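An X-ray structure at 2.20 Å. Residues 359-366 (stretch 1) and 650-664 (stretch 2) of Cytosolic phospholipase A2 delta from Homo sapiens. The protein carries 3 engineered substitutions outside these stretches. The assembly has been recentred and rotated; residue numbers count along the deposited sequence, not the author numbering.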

ATOM      1  N   THR B 359       9.758  20.674  -7.260  1.00 39.82           N
ATOM      2  CA  THR B 359       8.386  20.278  -7.584  1.00 42.07           C
ATOM      3  C   THR B 359       7.890  19.132  -6.693  1.00 42.27           C
ATOM      4  O   THR B 359       6.779  19.197  -6.159  1.00 42.13           O
ATOM      5  CB  THR B 359       8.256  19.886  -9.071  1.00 43.34           C
ATOM      6  OG1 THR B 359       8.479  21.044  -9.881  1.00 43.55           O
ATOM      7  CG2 THR B 359       6.866  19.330  -9.385  1.00 44.55           C
ATOM      8  N   TYR B 360       8.719  18.101  -6.526  1.00 41.40           N
ATOM      9  CA  TYR B 360       8.333  16.896  -5.788  1.00 39.19           C
ATOM     10  C   TYR B 360       9.202  16.655  -4.558  1.00 40.38           C
ATOM     11  O   TYR B 360      10.395  16.956  -4.555  1.00 42.31           O
ATOM     12  CB  TYR B 360       8.431  15.684  -6.698  1.00 39.11           C
ATOM     13  CG  TYR B 360       7.421  15.657  -7.824  1.00 37.43           C
ATOM     14  CD1 TYR B 360       6.063  15.556  -7.560  1.00 37.22           C
ATOM     15  CD2 TYR B 360       7.831  15.700  -9.152  1.00 37.10           C
ATOM     16  CE1 TYR B 360       5.134  15.515  -8.586  1.00 37.80           C
ATOM     17  CE2 TYR B 360       6.913  15.656 -10.187  1.00 36.83           C
ATOM     18  CZ  TYR B 360       5.566  15.566  -9.901  1.00 37.12           C
ATOM     19  OH  TYR B 360       4.641  15.504 -10.919  1.00 37.36           O
ATOM     20  N   PHE B 361       8.596  16.087  -3.520  1.00 39.35           N
ATOM     21  CA  PHE B 361       9.277  15.845  -2.248  1.00 38.48           C
ATOM     22  C   PHE B 361       8.826  14.473  -1.735  1.00 39.08           C
ATOM     23  O   PHE B 361       7.721  14.334  -1.214  1.00 37.24           O
ATOM     24  CB  PHE B 361       8.943  16.998  -1.287  1.00 37.63           C
ATOM     25  CG  PHE B 361       9.610  16.927   0.070  1.00 37.38           C
ATOM     26  CD1 PHE B 361      10.553  15.954   0.395  1.00 37.63           C
ATOM     27  CD2 PHE B 361       9.288  17.876   1.032  1.00 36.29           C
ATOM     28  CE1 PHE B 361      11.131  15.926   1.655  1.00 36.16           C
ATOM     29  CE2 PHE B 361       9.869  17.855   2.286  1.00 36.74           C
ATOM     30  CZ  PHE B 361      10.794  16.877   2.600  1.00 36.31           C
ATOM     31  N   SER B 362       9.675  13.459  -1.926  1.00 38.39           N
ATOM     32  CA  SER B 362       9.367  12.086  -1.516  1.00 39.25           C
ATOM     33  C   SER B 362      10.163  11.665  -0.283  1.00 39.34           C
ATOM     34  O   SER B 362      11.300  12.115  -0.061  1.00 37.89           O
ATOM     35  CB  SER B 362       9.619  11.090  -2.653  1.00 40.80           C
ATOM     36  OG  SER B 362      11.003  10.875  -2.855  1.00 41.61           O
ATOM     37  N   GLY B 363       9.551  10.794   0.515  1.00 37.65           N
ATOM     38  CA  GLY B 363      10.178  10.293   1.731  1.00 37.84           C
ATOM     39  C   GLY B 363       9.580   8.986   2.220  1.00 39.04           C
ATOM     40  O   GLY B 363       8.468   8.590   1.817  1.00 36.94           O
ATOM     41  N   ILE B 364      10.345   8.320   3.083  1.00 37.83           N
ATOM     42  CA  ILE B 364       9.929   7.088   3.757  1.00 38.12           C
ATOM     43  C   ILE B 364      10.344   7.148   5.219  1.00 37.73           C
ATOM     44  O   ILE B 364      11.218   7.944   5.594  1.00 38.70           O
ATOM     45  CB  ILE B 364      10.580   5.838   3.134  1.00 38.09           C
ATOM     46  CG1 ILE B 364      12.104   6.021   3.018  1.00 39.13           C
ATOM     47  CG2 ILE B 364       9.977   5.554   1.766  1.00 38.38           C
ATOM     48  CD1 ILE B 364      12.859   4.736   2.772  1.00 39.16           C
ATOM     49  N   SER B 365       9.701   6.314   6.035  1.00 38.53           N
ATOM     50  CA  SER B 365      10.075   6.121   7.438  1.00 38.77           C
ATOM     51  C   SER B 365      10.214   7.456   8.211  1.00 38.80           C
ATOM     52  O   SER B 365       9.317   8.287   8.102  1.00 39.92           O
ATOM     53  CB  SER B 365      11.318   5.243   7.540  1.00 40.28           C
ATOM     54  OG  SER B 365      11.229   4.445   8.727  1.00 40.13           O
ATOM     55  N   GLY B 366      11.299   7.670   8.973  1.00 37.03           N
ATOM     56  CA  GLY B 366      11.488   8.897   9.771  1.00 36.90           C
ATOM     57  C   GLY B 366      11.420  10.217   9.018  1.00 36.41           C
ATOM     58  O   GLY B 366      11.082  11.252   9.607  1.00 37.38           O
TER
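Stretch 2 650-664: VDAAYFINTSSPSMF

Stretch 1 is extended, with strand geometry around F361 and S362, whereas stretch 2 winds through a 3-10 segment at 652-654, a loop, and helical phi/psi at 660-663. The register shows the direction: G363 faces S659 (CA to CA 5.1 Å) and S365 faces D651 (6.2 Å), so the chains run in opposite senses. The contact buries 500 Å² over both sides.

T359 makes no contact. Y360 points toward stretch 2, and its CB lies 4.2 Å from CE of M663, whose CA-to-CB bond is sideways but whose end comes nearer. F361 points away, in keeping with the alternation expected of a strand. S362 points toward again, with chi1 in p; its OG is 2.8 Å from OG of S659, a hydroxyl pair joined by a hydrogen bond whose proton assignment is open, while CE of M663 packs 3.4 Å from the same S362 OG. At G363 the backbone itself is approached, N lying 3.6 Å from S659 CB.

I364 gives up the largest area, 104 Å². Its CG2 meets A652 CB at 3.8 Å and S659 CB at 3.9 Å, while CD1 reaches T658 N and N657 OD1, each at 3.5 Å. S365 OG donates to D651 OD2 at 2.6 Å, and a water accepts from A652 N (3.0 Å) and, weakly, from S365 N (3.4 Å). G366 makes no contact.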

ATOM      1  N   VAL B 650       3.718  -2.015   5.010  1.00 37.29           N
ATOM      2  CA  VAL B 650       4.963  -2.094   5.724  1.00 38.81           C
ATOM      3  C   VAL B 650       5.860  -0.897   5.378  1.00 38.42           C
ATOM      4  O   VAL B 650       5.754  -0.323   4.304  1.00 37.75           O
ATOM      5  CB  VAL B 650       5.578  -3.484   5.420  1.00 40.92           C
ATOM      6  CG1 VAL B 650       7.036  -3.416   5.038  1.00 41.07           C
ATOM      7  CG2 VAL B 650       5.347  -4.407   6.601  1.00 42.86           C
ATOM      8  N   ASP B 651       6.687  -0.494   6.338  1.00 38.89           N
ATOM      9  CA  ASP B 651       7.746   0.510   6.149  1.00 38.84           C
ATOM     10  C   ASP B 651       8.699   0.047   5.042  1.00 40.49           C
ATOM     11  O   ASP B 651       9.093  -1.109   5.042  1.00 39.37           O
ATOM     12  CB  ASP B 651       8.462   0.651   7.503  1.00 37.94           C
ATOM     13  CG  ASP B 651       9.540   1.710   7.518  1.00 37.16           C
ATOM     14  OD1 ASP B 651      10.129   1.995   6.459  1.00 35.99           O
ATOM     15  OD2 ASP B 651       9.812   2.237   8.622  1.00 34.95           O
ATOM     16  N   ALA B 652       9.047   0.927   4.095  1.00 42.29           N
ATOM     17  CA  ALA B 652      10.018   0.585   3.026  1.00 44.17           C
ATOM     18  C   ALA B 652      11.363   0.096   3.571  1.00 45.38           C
ATOM     19  O   ALA B 652      12.049  -0.704   2.931  1.00 47.57           O
ATOM     20  CB  ALA B 652      10.248   1.776   2.107  1.00 44.19           C
ATOM     21  N   ALA B 653      11.728   0.575   4.757  1.00 47.02           N
ATOM     22  CA  ALA B 653      12.959   0.161   5.425  1.00 50.55           C
ATOM     23  C   ALA B 653      13.058  -1.353   5.704  1.00 54.39           C
ATOM     24  O   ALA B 653      14.142  -1.839   5.998  1.00 60.24           O
ATOM     25  CB  ALA B 653      13.138   0.951   6.716  1.00 49.87           C
ATOM     26  N   TYR B 654      11.948  -2.092   5.630  1.00 55.81           N
ATOM     27  CA  TYR B 654      11.998  -3.567   5.711  1.00 58.22           C
ATOM     28  C   TYR B 654      12.657  -4.217   4.492  1.00 61.91           C
ATOM     29  O   TYR B 654      13.111  -5.361   4.563  1.00 62.70           O
ATOM     30  CB  TYR B 654      10.601  -4.178   5.850  1.00 57.19           C
ATOM     31  CG  TYR B 654       9.991  -4.086   7.227  1.00 57.43           C
ATOM     32  CD1 TYR B 654       9.326  -2.947   7.634  1.00 56.89           C
ATOM     33  CD2 TYR B 654      10.065  -5.152   8.119  1.00 59.47           C
ATOM     34  CE1 TYR B 654       8.753  -2.862   8.891  1.00 59.44           C
ATOM     35  CE2 TYR B 654       9.495  -5.076   9.381  1.00 60.05           C
ATOM     36  CZ  TYR B 654       8.835  -3.926   9.763  1.00 60.10           C
ATOM     37  OH  TYR B 654       8.262  -3.817  11.017  1.00 58.71           O
ATOM     38  N   PHE B 655      12.661  -3.504   3.369  1.00 64.71           N
ATOM     39  CA  PHE B 655      13.187  -4.033   2.111  1.00 67.66           C
ATOM     40  C   PHE B 655      14.297  -3.170   1.516  1.00 68.21           C
ATOM     41  O   PHE B 655      15.429  -3.627   1.409  1.00 68.80           O
ATOM     42  CB  PHE B 655      12.060  -4.235   1.102  1.00 71.39           C
ATOM     43  CG  PHE B 655      11.118  -5.343   1.479  1.00 77.61           C
ATOM     44  CD1 PHE B 655      10.149  -5.133   2.448  1.00 80.12           C
ATOM     45  CD2 PHE B 655      11.207  -6.598   0.878  1.00 79.93           C
ATOM     46  CE1 PHE B 655       9.275  -6.144   2.811  1.00 81.53           C
ATOM     47  CE2 PHE B 655      10.332  -7.613   1.233  1.00 81.49           C
ATOM     48  CZ  PHE B 655       9.366  -7.386   2.201  1.00 81.99           C
ATOM     49  N   ILE B 656      13.970  -1.939   1.114  1.00 66.24           N
ATOM     50  CA  ILE B 656      14.949  -1.039   0.475  1.00 64.55           C
ATOM     51  C   ILE B 656      14.800   0.404   0.930  1.00 61.48           C
ATOM     52  O   ILE B 656      13.713   0.982   0.825  1.00 60.35           O
ATOM     53  CB  ILE B 656      14.817  -1.012  -1.062  1.00 67.25           C
ATOM     54  CG1 ILE B 656      14.933  -2.423  -1.647  1.00 69.53           C
ATOM     55  CG2 ILE B 656      15.895  -0.104  -1.645  1.00 65.55           C
ATOM     56  CD1 ILE B 656      14.736  -2.501  -3.149  1.00 71.62           C
ATOM     57  N   ASN B 657      15.920   1.002   1.335  1.00 56.78           N
ATOM     58  CA  ASN B 657      15.915   2.293   2.012  1.00 57.60           C
ATOM     59  C   ASN B 657      15.903   3.481   1.050  1.00 55.58           C
ATOM     60  O   ASN B 657      16.777   4.354   1.119  1.00 56.46           O
ATOM     61  CB  ASN B 657      17.120   2.375   2.956  1.00 56.03           C
ATOM     62  CG  ASN B 657      17.052   3.556   3.906  1.00 58.35           C
ATOM     63  OD1 ASN B 657      15.974   4.041   4.252  1.00 60.20           O
ATOM     64  ND2 ASN B 657      18.215   4.022   4.343  1.00 61.91           N
ATOM     65  N   THR B 658      14.879   3.530   0.196  1.00 54.74           N
ATOM     66  CA  THR B 658      14.733   4.590  -0.798  1.00 53.39           C
ATOM     67  C   THR B 658      13.271   5.015  -0.982  1.00 50.43           C
ATOM     68  O   THR B 658      12.348   4.202  -0.846  1.00 49.43           O
ATOM     69  CB  THR B 658      15.277   4.148  -2.169  1.00 55.30           C
ATOM     70  OG1 THR B 658      15.256   5.258  -3.072  1.00 59.24           O
ATOM     71  CG2 THR B 658      14.448   2.989  -2.767  1.00 54.65           C
ATOM     72  N   SER B 659      13.075   6.294  -1.290  1.00 45.96           N
ATOM     73  CA  SER B 659      11.756   6.814  -1.647  1.00 44.66           C
ATOM     74  C   SER B 659      11.646   7.049  -3.157  1.00 44.95           C
ATOM     75  O   SER B 659      10.725   7.713  -3.618  1.00 47.04           O
ATOM     76  CB  SER B 659      11.453   8.095  -0.857  1.00 43.35           C
ATOM     77  OG  SER B 659      12.344   9.137  -1.179  1.00 41.35           O
ATOM     78  N   SER B 660      12.558   6.446  -3.919  1.00 43.93           N
ATOM     79  CA  SER B 660      12.697   6.704  -5.354  1.00 43.43           C
ATOM     80  C   SER B 660      11.552   6.256  -6.273  1.00 42.85           C
ATOM     81  O   SER B 660      11.319   6.887  -7.304  1.00 42.36           O
ATOM     82  CB  SER B 660      14.008   6.093  -5.864  1.00 44.99           C
ATOM     83  OG  SER B 660      14.024   4.688  -5.691  1.00 44.20           O
ATOM     84  N   PRO B 661      10.831   5.179  -5.921  1.00 42.26           N
ATOM     85  CA  PRO B 661       9.752   4.740  -6.822  1.00 42.81           C
ATOM     86  C   PRO B 661       8.741   5.833  -7.215  1.00 43.01           C
ATOM     87  O   PRO B 661       8.248   5.848  -8.345  1.00 41.43           O
ATOM     88  CB  PRO B 661       9.063   3.630  -6.026  1.00 42.97           C
ATOM     89  CG  PRO B 661      10.136   3.106  -5.145  1.00 42.57           C
ATOM     90  CD  PRO B 661      10.958   4.295  -4.747  1.00 42.62           C
ATOM     91  N   SER B 662       8.449   6.738  -6.291  1.00 45.36           N
ATOM     92  CA  SER B 662       7.551   7.861  -6.571  1.00 49.96           C
ATOM     93  C   SER B 662       8.136   8.836  -7.603  1.00 53.18           C
ATOM     94  O   SER B 662       7.380   9.512  -8.311  1.00 54.47           O
ATOM     95  CB  SER B 662       7.211   8.602  -5.269  1.00 50.77           C
ATOM     96  OG  SER B 662       6.144   7.945  -4.588  1.00 51.24           O
ATOM     97  N   MET B 663       9.468   8.909  -7.680  1.00 54.60           N
ATOM     98  CA  MET B 663      10.145   9.721  -8.695  1.00 53.72           C
ATOM     99  C   MET B 663      10.041   9.126 -10.105  1.00 53.64           C
ATOM    100  O   MET B 663      10.377   9.807 -11.066  1.00 54.17           O
ATOM    101  CB  MET B 663      11.619   9.956  -8.324  1.00 53.42           C
ATOM    102  CG  MET B 663      11.836  10.744  -7.032  1.00 54.02           C
ATOM    103  SD  MET B 663      11.002  12.344  -7.056  1.00 56.11           S
ATOM    104  CE  MET B 663      11.389  13.014  -5.442  1.00 54.68           C
ATOM    105  N   PHE B 664       9.557   7.886 -10.236  1.00 53.14           N
ATOM    106  CA  PHE B 664       9.427   7.233 -11.550  1.00 53.66           C
ATOM    107  C   PHE B 664       8.016   6.819 -11.953  1.00 52.19           C
ATOM    108  O   PHE B 664       7.841   6.062 -12.906  1.00 52.13           O
ATOM    109  CB  PHE B 664      10.362   6.025 -11.620  1.00 56.12           C
ATOM    110  CG  PHE B 664      11.796   6.399 -11.506  1.00 59.42           C
ATOM    111  CD1 PHE B 664      12.480   6.854 -12.615  1.00 63.32           C
ATOM    112  CD2 PHE B 664      12.450   6.348 -10.284  1.00 61.45           C
ATOM    113  CE1 PHE B 664      13.803   7.226 -12.516  1.00 64.01           C
ATOM    114  CE2 PHE B 664      13.774   6.720 -10.177  1.00 62.71           C
ATOM    115  CZ  PHE B 664      14.451   7.162 -11.299  1.00 64.20           C
TER
HETATM  116  O   HOH W   1       8.044   3.758   4.562  1.00 35.89           O